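PDB 5Y6I: transcriptional regulator KdgR from Pseudomonas aeruginosa, which probably binds DNA and regulates transcription as a member of the IclR family, pairing a helix-turn-helix domain with a GAF-like C-terminal domain. Local coordinates for residues 62-67 against 78-83; 110-115 against 227-232; 156-161 against 191-196; 198-203 against 210-215. All coordinates share one frame; numbering follows the deposited sequence.

The four contacts follow the two-domain build of the chain. Contact 1 comes first along the sequence and joins the helix-turn-helix region to helix 78-88, setting the start of that helix against the turn that leads from helix 49-61 into the wing; its centre is about 37 to 44 Å from theirs. Contacts 2 and 4 share the five-stranded antiparallel sheet of the C-terminal domain, their centres about 9 Å apart, with strands 223-232 and 209-217 as neighbours. Contact 3 joins two helices beside that sheet and touches contact 4 through Ile193 and Phe158. The strands of contact 2, far apart in sequence, bracket the segments of contacts 3 and 4.

Contact 1 (62-67 against 78-83); sequences SGFAVQ and REALRV
Phe64 lays its ring against Glu79 where the turn between helix 49-61 and strand 65-67, the first strand of the wing in this winged helix-turn-helix fold, meets the first turn of helix 78-88. CB of Glu79 stands over the centre of one ring face, 3.6 Å from the Phe64 centroid and 13° off the normal, a CH-pi contact that uses the aliphatic root of an acidic residue. One turn later, Val83 brings CG2 to 4.0 Å from CE2 of Phe64. The methyl of Ala80 is small enough to approach the backbone itself, with its CB 3.6 Å from Phe64 O.

The main chain adds one bond between the segments: Glu79 N, an early N-H of its helix, donates to Gly63 O (3.2 Å, 146° at the hydrogen) from well above the carbonyl plane. Gly63 ends helix 49-61 in a Schellman motif, and its positive phi of 77° suits a residue without a side chain. Just before it, Ser62 OG bonds back to Ala58 O and Leu59 O. Farther out, Phe64 also packs on Leu26 of its own chain and on Thr23 of the second subunit. The carboxylate of Glu79 bends toward Arg82, OE2 lying above the guanidinium plane in a long ion pair, 3.7 Å from Arg82 NE.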
loop_
_atom_site.group_PDB
_atom_site.type_symbol
_atom_site.label_atom_id
_atom_site.label_comp_id
_atom_site.label_asym_id
_atom_site.label_seq_id
_atom_site.Cartn_x
_atom_site.Cartn_y
_atom_site.Cartn_z
ATOM N N SER A 62 -23.240 7.570 -7.824
ATOM C CA SER A 62 -22.258 6.598 -8.293
ATOM C C SER A 62 -21.573 5.830 -7.159
ATOM O O SER A 62 -20.718 4.977 -7.440
ATOM C CB SER A 62 -21.216 7.306 -9.153
ATOM O OG SER A 62 -20.614 8.360 -8.428
ATOM N N GLY A 63 -21.931 6.090 -5.900
ATOM C CA GLY A 63 -21.300 5.444 -4.773
ATOM C C GLY A 63 -19.937 5.988 -4.415
ATOM O O GLY A 63 -19.351 5.535 -3.423
ATOM N N PHE A 64 -19.409 6.936 -5.189
ATOM C CA PHE A 64 -18.089 7.481 -4.927
ATOM C C PHE A 64 -18.079 8.422 -3.734
ATOM O O PHE A 64 -16.996 8.737 -3.220
ATOM C CB PHE A 64 -17.544 8.177 -6.189
ATOM C CG PHE A 64 -16.828 7.233 -7.137
ATOM C CD1 PHE A 64 -17.521 6.542 -8.098
ATOM C CD2 PHE A 64 -15.469 7.027 -7.039
ATOM C CE1 PHE A 64 -16.875 5.667 -8.950
ATOM C CE2 PHE A 64 -14.820 6.149 -7.889
ATOM C CZ PHE A 64 -15.533 5.469 -8.849
ATOM N N ALA A 65 -19.255 8.836 -3.261
ATOM C CA ALA A 65 -19.357 9.667 -2.070
ATOM C C ALA A 65 -20.623 9.299 -1.311
ATOM O O ALA A 65 -21.549 8.693 -1.862
ATOM C CB ALA A 65 -19.339 11.154 -2.423
ATOM N N VAL A 66 -20.653 9.663 -0.025
ATOM C CA VAL A 66 -21.831 9.471 0.815
ATOM C C VAL A 66 -22.014 10.709 1.680
ATOM O O VAL A 66 -21.098 11.511 1.866
ATOM C CB VAL A 66 -21.738 8.200 1.705
ATOM C CG1 VAL A 66 -21.943 6.946 0.872
ATOM C CG2 VAL A 66 -20.384 8.135 2.431
ATOM N N GLN A 67 -23.222 10.853 2.210
ATOM C CA GLN A 67 -23.570 11.924 3.129
ATOM C C GLN A 67 -24.075 11.252 4.401
ATOM O O GLN A 67 -24.949 10.384 4.334
ATOM C CB GLN A 67 -24.625 12.856 2.507
ATOM C CG GLN A 67 -24.856 14.145 3.284
ATOM C CD GLN A 67 -25.802 15.132 2.591
ATOM O OE1 GLN A 67 -25.812 16.328 2.907
ATOM N NE2 GLN A 67 -26.608 14.633 1.655
ATOM N N ARG A 78 -18.019 3.859 -0.888
ATOM C CA ARG A 78 -17.364 2.572 -1.076
ATOM C C ARG A 78 -16.752 2.441 -2.465
ATOM O O ARG A 78 -15.748 1.736 -2.629
ATOM C CB ARG A 78 -18.347 1.433 -0.832
ATOM C CG ARG A 78 -18.479 1.009 0.611
ATOM C CD ARG A 78 -17.147 0.658 1.242
ATOM N NE ARG A 78 -17.224 0.811 2.690
ATOM C CZ ARG A 78 -17.024 1.963 3.326
ATOM N NH1 ARG A 78 -17.128 2.018 4.648
ATOM N NH2 ARG A 78 -16.725 3.062 2.643
ATOM N N GLU A 79 -17.334 3.094 -3.476
ATOM C CA GLU A 79 -16.675 3.120 -4.780
ATOM C C GLU A 79 -15.321 3.808 -4.702
ATOM O O GLU A 79 -14.363 3.389 -5.361
ATOM C CB GLU A 79 -17.560 3.808 -5.814
ATOM C CG GLU A 79 -18.562 2.874 -6.432
ATOM C CD GLU A 79 -17.940 1.543 -6.776
ATOM O OE1 GLU A 79 -16.820 1.523 -7.347
ATOM O OE2 GLU A 79 -18.557 0.512 -6.457
ATOM N N ALA A 80 -15.218 4.865 -3.902
ATOM C CA ALA A 80 -13.922 5.488 -3.685
ATOM C C ALA A 80 -12.950 4.498 -3.061
ATOM O O ALA A 80 -11.778 4.428 -3.454
ATOM C CB ALA A 80 -14.079 6.726 -2.798
ATOM N N LEU A 81 -13.423 3.713 -2.094
ATOM C CA LEU A 81 -12.550 2.750 -1.439
ATOM C C LEU A 81 -12.110 1.650 -2.400
ATOM O O LEU A 81 -10.951 1.231 -2.382
ATOM C CB LEU A 81 -13.270 2.150 -0.222
ATOM C CG LEU A 81 -12.606 0.962 0.479
ATOM C CD1 LEU A 81 -11.209 1.321 0.934
ATOM C CD2 LEU A 81 -13.454 0.469 1.652
ATOM N N ARG A 82 -13.018 1.154 -3.238
ATOM C CA ARG A 82 -12.684 -0.026 -4.028
ATOM C C ARG A 82 -11.687 0.302 -5.135
ATOM O O ARG A 82 -10.782 -0.500 -5.417
ATOM C CB ARG A 82 -13.946 -0.648 -4.598
ATOM C CG ARG A 82 -14.760 -1.351 -3.516
ATOM C CD ARG A 82 -16.114 -1.828 -3.993
ATOM N NE ARG A 82 -17.206 -1.054 -3.413
ATOM C CZ ARG A 82 -18.476 -1.437 -3.453
ATOM N NH1 ARG A 82 -19.426 -0.681 -2.908
ATOM N NH2 ARG A 82 -18.791 -2.585 -4.042
ATOM N N VAL A 83 -11.836 1.469 -5.776
ATOM C CA VAL A 83 -10.841 1.928 -6.742
ATOM C C VAL A 83 -9.491 2.096 -6.061
ATOM O O VAL A 83 -8.450 1.636 -6.562
ATOM C CB VAL A 83 -11.295 3.244 -7.404
ATOM C CG1 VAL A 83 -10.118 3.934 -8.124
ATOM C CG2 VAL A 83 -12.463 2.995 -8.349
#

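Contact 2 (110-115 against 227-232); sequences ETCFLA and LTVVGP
Thr228 rises beneath the ring of Phe113 as a small bump under a broad lid. Its CB lies over one ring face, displaced toward the rim, 3.5 Å from the Phe113 centroid and 19° off the normal; its OG1 is modelled too close to the ring, so the place of that atom is doubtful. The lid is brought there by CG of Phe113, which sits between its own backbone N and carbonyl carbon (chi1 57°). Val230, on the same face of the sheet, fills the step beside the ring: its CG1 meets the edge at CE2 of Phe113, 3.7 Å away. Beta-branching puts bulk right at the strand, where CB of Thr228 and CG1 of Val230 meet the ring.

On the other face the relief is largely apolar. SG of Cys112 nests against CG2 of Val229 at 3.6 Å, while CD1 of Leu114 crosses over CB of Leu227 at 4.1 Å. Helices 93-108 and 244-258 close over this side, pressing Leu101 and Leu248 onto Leu227. At the N-terminal end of segment 110-115, CB of Glu110 leans on CG1 of Val229, 3.7 Å away.

The backbone bond from Phe113 N to Thr228 O, 2.9 Å long, holds the surfaces in register. Such antiparallel pairing of strands distant in sequence, with helices packed on the sheet, is characteristic of the GAF-like C-terminal domain of IclR regulators.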
loop_
_atom_site.group_PDB
_atom_site.type_symbol
_atom_site.label_atom_id
_atom_site.label_comp_id
_atom_site.label_asym_id
_atom_site.label_seq_id
_atom_site.Cartn_x
_atom_site.Cartn_y
_atom_site.Cartn_z
ATOM N N GLU A 110 26.628 8.214 -14.074
ATOM C CA GLU A 110 27.162 7.339 -13.047
ATOM C C GLU A 110 26.213 6.163 -12.888
ATOM O O GLU A 110 25.016 6.276 -13.165
ATOM C CB GLU A 110 27.360 8.079 -11.703
ATOM C CG GLU A 110 28.047 9.436 -11.834
ATOM C CD GLU A 110 29.527 9.370 -11.445
ATOM O OE1 GLU A 110 30.060 8.237 -11.418
ATOM O OE2 GLU A 110 30.165 10.433 -11.204
ATOM N N THR A 111 26.753 5.021 -12.468
ATOM C CA THR A 111 25.922 3.830 -12.333
ATOM C C THR A 111 24.960 3.997 -11.160
ATOM O O THR A 111 25.389 4.225 -10.024
ATOM C CB THR A 111 26.803 2.591 -12.164
ATOM O OG1 THR A 111 27.670 2.493 -13.295
ATOM C CG2 THR A 111 25.956 1.325 -12.110
ATOM N N CYS A 112 23.658 3.908 -11.442
ATOM C CA CYS A 112 22.609 3.937 -10.426
ATOM C C CYS A 112 21.940 2.573 -10.365
ATOM O O CYS A 112 21.818 1.891 -11.391
ATOM C CB CYS A 112 21.546 5.000 -10.718
ATOM S SG CYS A 112 22.225 6.624 -11.140
ATOM N N PHE A 113 21.526 2.166 -9.163
ATOM C CA PHE A 113 20.878 0.871 -8.993
ATOM C C PHE A 113 19.718 0.961 -8.004
ATOM O O PHE A 113 19.634 1.879 -7.178
ATOM C CB PHE A 113 21.875 -0.227 -8.559
ATOM C CG PHE A 113 22.642 0.058 -7.273
ATOM C CD1 PHE A 113 22.262 -0.529 -6.072
ATOM C CD2 PHE A 113 23.807 0.820 -7.294
ATOM C CE1 PHE A 113 23.010 -0.303 -4.896
ATOM C CE2 PHE A 113 24.555 1.049 -6.136
ATOM C CZ PHE A 113 24.160 0.493 -4.940
ATOM N N LEU A 114 18.797 0.010 -8.131
ATOM C CA LEU A 114 17.671 -0.120 -7.216
ATOM C C LEU A 114 17.820 -1.423 -6.440
ATOM O O LEU A 114 18.091 -2.479 -7.028
ATOM C CB LEU A 114 16.336 -0.095 -7.962
ATOM C CG LEU A 114 15.079 0.137 -7.109
ATOM C CD1 LEU A 114 14.989 1.590 -6.650
ATOM C CD2 LEU A 114 13.839 -0.235 -7.897
ATOM N N ALA A 115 17.670 -1.334 -5.125
ATOM C CA ALA A 115 17.689 -2.492 -4.253
ATOM C C ALA A 115 16.409 -2.528 -3.439
ATOM O O ALA A 115 15.853 -1.483 -3.085
ATOM C CB ALA A 115 18.886 -2.469 -3.317
ATOM N N LEU A 227 17.541 3.596 -3.682
ATOM C CA LEU A 227 18.122 3.969 -4.959
ATOM C C LEU A 227 19.462 4.627 -4.677
ATOM O O LEU A 227 19.603 5.376 -3.705
ATOM C CB LEU A 227 17.194 4.910 -5.741
ATOM C CG LEU A 227 17.342 4.882 -7.264
ATOM C CD1 LEU A 227 16.056 5.397 -7.906
ATOM C CD2 LEU A 227 18.541 5.689 -7.750
ATOM N N THR A 228 20.440 4.357 -5.534
ATOM C CA THR A 228 21.831 4.460 -5.129
ATOM C C THR A 228 22.716 4.773 -6.322
ATOM O O THR A 228 22.596 4.123 -7.366
ATOM C CB THR A 228 22.260 3.141 -4.523
ATOM O OG1 THR A 228 21.628 2.127 -5.298
ATOM C CG2 THR A 228 21.785 2.986 -3.129
ATOM N N VAL A 229 23.628 5.728 -6.145
ATOM C CA VAL A 229 24.579 6.127 -7.173
ATOM C C VAL A 229 25.973 5.701 -6.731
ATOM O O VAL A 229 26.303 5.730 -5.540
ATOM C CB VAL A 229 24.518 7.648 -7.416
ATOM C CG1 VAL A 229 25.614 8.095 -8.401
ATOM C CG2 VAL A 229 23.129 8.051 -7.916
ATOM N N VAL A 230 26.810 5.312 -7.691
ATOM C CA VAL A 230 28.072 4.694 -7.319
ATOM C C VAL A 230 29.110 4.937 -8.410
ATOM O O VAL A 230 28.776 5.071 -9.591
ATOM C CB VAL A 230 27.832 3.193 -7.017
ATOM C CG1 VAL A 230 27.287 2.492 -8.236
ATOM C CG2 VAL A 230 29.083 2.516 -6.473
ATOM N N GLY A 231 30.383 5.025 -7.990
ATOM C CA GLY A 231 31.475 5.392 -8.859
ATOM C C GLY A 231 32.738 5.743 -8.095
ATOM O O GLY A 231 32.696 6.309 -7.007
ATOM N N PRO A 232 33.901 5.435 -8.672
ATOM C CA PRO A 232 35.169 5.701 -7.975
ATOM C C PRO A 232 35.407 7.184 -7.694
ATOM O O PRO A 232 34.858 8.067 -8.354
ATOM C CB PRO A 232 36.230 5.148 -8.944
ATOM C CG PRO A 232 35.506 4.172 -9.798
ATOM C CD PRO A 232 34.121 4.765 -9.964
#

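Contact 3 (156-161 against 191-196); sequences AAFLPE and EGIRAR
Ala157 meets Ile193 where the C-terminal end of helix 150-158 packs on the last turn and a half of helix 183-196, two helices of the GAF-like C-terminal domain. The apolar part of the contact is compact. CB of Ala157 sits 3.6 Å from CB of Ile193 and is also touched by the CG2 branch, 3.7 Å away; a residue as small as alanine lets the branched isoleucine come close to the helix backbone. CG2 of Ile193 reaches out to Phe158 as well, standing 4.2 Å from its CE1.

Aromatic contact follows with the next residue on each side. The ring of Phe158 takes CG of Arg194 over one face, displaced toward the rim, with CZ of Phe158 4.2 Å from that carbon. Here the arginine serves as a hydrocarbon chain, a role its three methylenes suit. The same ring and Ile193 extend the packing to the sheet: Phe158 touches Pro215, and Ile193 touches Leu198 and His199.

The polar part is a single bond across the segments, from the guanidinium of the same arginine. Its chain runs extended from CG to NE and brings NE to the C-terminal end of helix 150-158, where the carbonyl groups of the last turn have no following turn to bond. This probably makes Ala157 O an attractive acceptor for a cation. Arg194 NE donates to Ala157 O at 3.1 Å, nearly straight at 170°, with the oxygen close to the guanidinium plane and NE tilted 17° from the carbonyl plane.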
loop_
_atom_site.group_PDB
_atom_site.type_symbol
_atom_site.label_atom_id
_atom_site.label_comp_id
_atom_site.label_asym_id
_atom_site.label_seq_id
_atom_site.Cartn_x
_atom_site.Cartn_y
_atom_site.Cartn_z
ATOM N N ALA A 156 18.887 -0.086 7.183
ATOM C CA ALA A 156 18.949 -0.085 8.642
ATOM C C ALA A 156 18.389 1.200 9.225
ATOM O O ALA A 156 17.818 1.191 10.326
ATOM C CB ALA A 156 20.390 -0.276 9.120
ATOM N N ALA A 157 18.554 2.315 8.518
ATOM C CA ALA A 157 18.071 3.573 9.067
ATOM C C ALA A 157 16.549 3.610 9.107
ATOM O O ALA A 157 15.973 4.193 10.031
ATOM C CB ALA A 157 18.612 4.748 8.253
ATOM N N PHE A 158 15.884 2.976 8.137
ATOM C CA PHE A 158 14.460 3.174 7.955
ATOM C C PHE A 158 13.594 1.960 8.261
ATOM O O PHE A 158 12.426 2.145 8.602
ATOM C CB PHE A 158 14.188 3.661 6.529
ATOM C CG PHE A 158 14.638 5.068 6.294
ATOM C CD1 PHE A 158 15.939 5.340 5.908
ATOM C CD2 PHE A 158 13.776 6.129 6.527
ATOM C CE1 PHE A 158 16.366 6.643 5.715
ATOM C CE2 PHE A 158 14.199 7.436 6.340
ATOM C CZ PHE A 158 15.501 7.692 5.931
ATOM N N LEU A 159 14.107 0.742 8.184
ATOM C CA LEU A 159 13.287 -0.412 8.528
ATOM C C LEU A 159 13.244 -0.627 10.021
ATOM O O LEU A 159 14.110 -0.162 10.767
ATOM C CB LEU A 159 13.805 -1.672 7.856
ATOM C CG LEU A 159 13.730 -1.602 6.355
ATOM C CD1 LEU A 159 14.982 -2.191 5.853
ATOM C CD2 LEU A 159 12.409 -2.235 5.819
ATOM N N PRO A 160 12.228 -1.354 10.501
ATOM C CA PRO A 160 12.212 -1.730 11.911
ATOM C C PRO A 160 13.486 -2.440 12.338
ATOM O O PRO A 160 14.154 -3.109 11.550
ATOM C CB PRO A 160 10.986 -2.654 12.008
ATOM C CG PRO A 160 10.128 -2.250 10.936
ATOM C CD PRO A 160 11.042 -1.909 9.814
ATOM N N GLU A 161 13.820 -2.259 13.611
ATOM C CA GLU A 161 14.971 -2.929 14.186
ATOM C C GLU A 161 14.821 -4.435 14.091
ATOM O O GLU A 161 15.812 -5.153 13.922
ATOM C CB GLU A 161 15.149 -2.455 15.632
ATOM C CG GLU A 161 15.721 -3.455 16.620
ATOM C CD GLU A 161 17.172 -3.793 16.327
ATOM O OE1 GLU A 161 17.836 -3.064 15.547
ATOM O OE2 GLU A 161 17.648 -4.794 16.895
ATOM N N GLU A 191 20.095 7.753 13.291
ATOM C CA GLU A 191 19.331 8.980 13.461
ATOM C C GLU A 191 19.790 10.046 12.472
ATOM O O GLU A 191 18.996 10.893 12.051
ATOM C CB GLU A 191 19.462 9.446 14.916
ATOM C CG GLU A 191 18.967 10.842 15.236
ATOM C CD GLU A 191 19.103 11.139 16.715
ATOM O OE1 GLU A 191 18.565 12.164 17.205
ATOM O OE2 GLU A 191 19.749 10.319 17.392
ATOM N N GLY A 192 21.060 10.010 12.076
ATOM C CA GLY A 192 21.537 10.967 11.096
ATOM C C GLY A 192 20.972 10.699 9.721
ATOM O O GLY A 192 20.517 11.618 9.037
ATOM N N ILE A 193 20.972 9.433 9.303
ATOM C CA ILE A 193 20.515 9.104 7.961
ATOM C C ILE A 193 19.043 9.493 7.770
ATOM O O ILE A 193 18.619 9.808 6.647
ATOM C CB ILE A 193 20.774 7.605 7.688
ATOM C CG1 ILE A 193 22.220 7.247 8.020
ATOM C CG2 ILE A 193 20.526 7.256 6.241
ATOM C CD1 ILE A 193 22.535 5.771 7.869
ATOM N N ARG A 194 18.246 9.508 8.850
ATOM C CA ARG A 194 16.863 9.970 8.723
ATOM C C ARG A 194 16.761 11.486 8.709
ATOM O O ARG A 194 16.066 12.062 7.863
ATOM C CB ARG A 194 15.995 9.459 9.858
ATOM C CG ARG A 194 16.018 8.010 10.105
ATOM C CD ARG A 194 15.600 7.838 11.569
ATOM N NE ARG A 194 15.996 6.522 12.019
ATOM C CZ ARG A 194 16.242 6.226 13.280
ATOM N NH1 ARG A 194 16.142 7.158 14.224
ATOM N NH2 ARG A 194 16.609 4.998 13.591
ATOM N N ALA A 195 17.386 12.145 9.687
ATOM C CA ALA A 195 17.414 13.600 9.680
ATOM C C ALA A 195 17.765 14.143 8.301
ATOM O O ALA A 195 17.219 15.172 7.884
ATOM C CB ALA A 195 18.410 14.104 10.728
ATOM N N ARG A 196 18.620 13.422 7.558
ATOM C CA ARG A 196 19.186 13.880 6.293
ATOM C C ARG A 196 18.551 13.234 5.075
ATOM O O ARG A 196 18.637 13.798 3.981
ATOM C CB ARG A 196 20.700 13.610 6.255
ATOM C CG ARG A 196 21.484 14.323 7.329
ATOM C CD ARG A 196 22.991 14.098 7.191
ATOM N NE ARG A 196 23.523 13.188 8.206
ATOM C CZ ARG A 196 23.995 11.966 7.957
ATOM N NH1 ARG A 196 24.022 11.486 6.713
ATOM N NH2 ARG A 196 24.462 11.227 8.960
#

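Contact 4 (198-203 against 210-215); sequences LHAIHG and EALSAP
Ala200 and Leu212 form the apolar centre on one face of a two-stranded antiparallel pair, with CB of Ala200 3.6 Å from CD1 of Leu212. The leucine CG stands anti to its backbone N (chi1 -164°), and chi2 of 77° then turns CD1 to Ala200; the alanine is small enough to leave the longer side chain its place beneath helix 244-258, where Leu248 touches it. On the opposite face Ile201 lays CG1 on CB of Ala211 at 3.7 Å, both of them against Ser150 of helix 150-158. Toward the start of strand 199-202, CB of Leu198 meets CB of Ala214 at 4.1 Å.

Around these pairs the backbones are tied twice over. His199 and Ser213 exchange bonds, His199 N to Ser213 O at 2.8 Å and Ser213 N to His199 O at 2.9 Å; Ile201 and Ala211 do the same, the bond from Ile201 N to Ala211 O being nearly straight (169°). Ser213 OG and Ser150 OG share a hydrogen bond, which satisfies a buried polar group.

The polar edge lies at the other end. Glu210 bends toward His202, its OE2 3.7 Å from CB of His202, while ND1 of His202 remains 4.8 Å from that oxygen, too far for a bond. Gly203, whose positive phi comes easily without a side chain, follows His202. This is a beta hairpin at the border of the five-stranded GAF-like sheet, with strand 199-202 outermost within the chain and strand 209-217 leading inward.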
loop_
_atom_site.group_PDB
_atom_site.type_symbol
_atom_site.label_atom_id
_atom_site.label_comp_id
_atom_site.label_asym_id
_atom_site.label_seq_id
_atom_site.Cartn_x
_atom_site.Cartn_y
_atom_site.Cartn_z
ATOM N N LEU A 198 19.380 10.746 3.186
ATOM C CA LEU A 198 20.230 9.922 2.328
ATOM C C LEU A 198 21.498 9.583 3.098
ATOM O O LEU A 198 21.685 9.999 4.248
ATOM C CB LEU A 198 20.558 10.606 0.987
ATOM C CG LEU A 198 21.179 12.004 0.814
ATOM C CD1 LEU A 198 20.254 13.094 1.252
ATOM C CD2 LEU A 198 22.515 12.162 1.521
ATOM N N HIS A 199 22.391 8.842 2.443
ATOM C CA HIS A 199 23.666 8.508 3.062
ATOM C C HIS A 199 24.744 8.309 2.010
ATOM O O HIS A 199 24.516 7.660 0.987
ATOM C CB HIS A 199 23.571 7.245 3.914
ATOM C CG HIS A 199 24.742 7.065 4.814
ATOM N ND1 HIS A 199 25.029 7.952 5.829
ATOM C CD2 HIS A 199 25.740 6.148 4.813
ATOM C CE1 HIS A 199 26.142 7.568 6.434
ATOM N NE2 HIS A 199 26.595 6.480 5.833
ATOM N N ALA A 200 25.927 8.854 2.295
ATOM C CA ALA A 200 27.120 8.703 1.477
ATOM C C ALA A 200 28.127 7.783 2.162
ATOM O O ALA A 200 28.221 7.749 3.393
ATOM C CB ALA A 200 27.773 10.062 1.216
ATOM N N ILE A 201 28.876 7.026 1.355
ATOM C CA ILE A 201 29.970 6.191 1.847
ATOM C C ILE A 201 31.172 6.348 0.926
ATOM O O ILE A 201 31.040 6.355 -0.305
ATOM C CB ILE A 201 29.598 4.695 1.963
ATOM C CG1 ILE A 201 29.446 4.052 0.571
ATOM C CG2 ILE A 201 28.369 4.515 2.847
ATOM C CD1 ILE A 201 29.625 2.537 0.544
ATOM N N HIS A 202 32.348 6.454 1.528
ATOM C CA HIS A 202 33.598 6.621 0.800
ATOM C C HIS A 202 34.357 5.297 0.904
ATOM O O HIS A 202 35.152 5.089 1.821
ATOM C CB HIS A 202 34.382 7.807 1.367
ATOM C CG HIS A 202 33.528 9.011 1.632
ATOM N ND1 HIS A 202 32.504 9.393 0.793
ATOM C CD2 HIS A 202 33.513 9.888 2.665
ATOM C CE1 HIS A 202 31.912 10.468 1.282
ATOM N NE2 HIS A 202 32.500 10.786 2.421
ATOM N N GLY A 203 34.080 4.387 -0.029
ATOM C CA GLY A 203 34.820 3.141 -0.104
ATOM C C GLY A 203 34.534 2.126 0.977
ATOM O O GLY A 203 35.203 1.089 1.013
ATOM N N GLU A 210 32.868 5.191 -4.290
ATOM C CA GLU A 210 31.992 6.008 -3.469
ATOM C C GLU A 210 30.549 5.808 -3.914
ATOM O O GLU A 210 30.253 5.821 -5.116
ATOM C CB GLU A 210 32.399 7.480 -3.549
ATOM C CG GLU A 210 33.542 7.869 -2.612
ATOM C CD GLU A 210 34.834 7.130 -2.892
ATOM O OE1 GLU A 210 34.976 6.600 -4.013
ATOM O OE2 GLU A 210 35.716 7.082 -1.999
ATOM N N ALA A 211 29.658 5.609 -2.948
ATOM C CA ALA A 211 28.247 5.411 -3.224
ATOM C C ALA A 211 27.423 6.495 -2.544
ATOM O O ALA A 211 27.903 7.250 -1.697
ATOM C CB ALA A 211 27.775 4.022 -2.774
ATOM N N LEU A 212 26.165 6.567 -2.954
ATOM C CA LEU A 212 25.206 7.507 -2.402
ATOM C C LEU A 212 23.857 6.820 -2.484
ATOM O O LEU A 212 23.565 6.159 -3.484
ATOM C CB LEU A 212 25.203 8.819 -3.179
ATOM C CG LEU A 212 24.557 10.041 -2.541
ATOM C CD1 LEU A 212 25.496 10.617 -1.495
ATOM C CD2 LEU A 212 24.211 11.082 -3.601
ATOM N N SER A 213 23.054 6.957 -1.428
ATOM C CA SER A 213 21.848 6.158 -1.270
ATOM C C SER A 213 20.735 6.966 -0.629
ATOM O O SER A 213 20.963 7.679 0.354
ATOM C CB SER A 213 22.112 4.938 -0.399
ATOM O OG SER A 213 23.174 4.180 -0.920
ATOM N N ALA A 214 19.521 6.786 -1.152
ATOM C CA ALA A 214 18.306 7.380 -0.627
ATOM C C ALA A 214 17.184 6.357 -0.695
ATOM O O ALA A 214 17.201 5.463 -1.552
ATOM C CB ALA A 214 17.894 8.633 -1.409
ATOM N N PRO A 215 16.206 6.458 0.196
ATOM C CA PRO A 215 15.109 5.492 0.220
ATOM C C PRO A 215 13.901 5.929 -0.600
ATOM O O PRO A 215 13.635 7.123 -0.787
ATOM C CB PRO A 215 14.737 5.434 1.707
ATOM C CG PRO A 215 15.035 6.840 2.194
ATOM C CD PRO A 215 16.269 7.273 1.422
#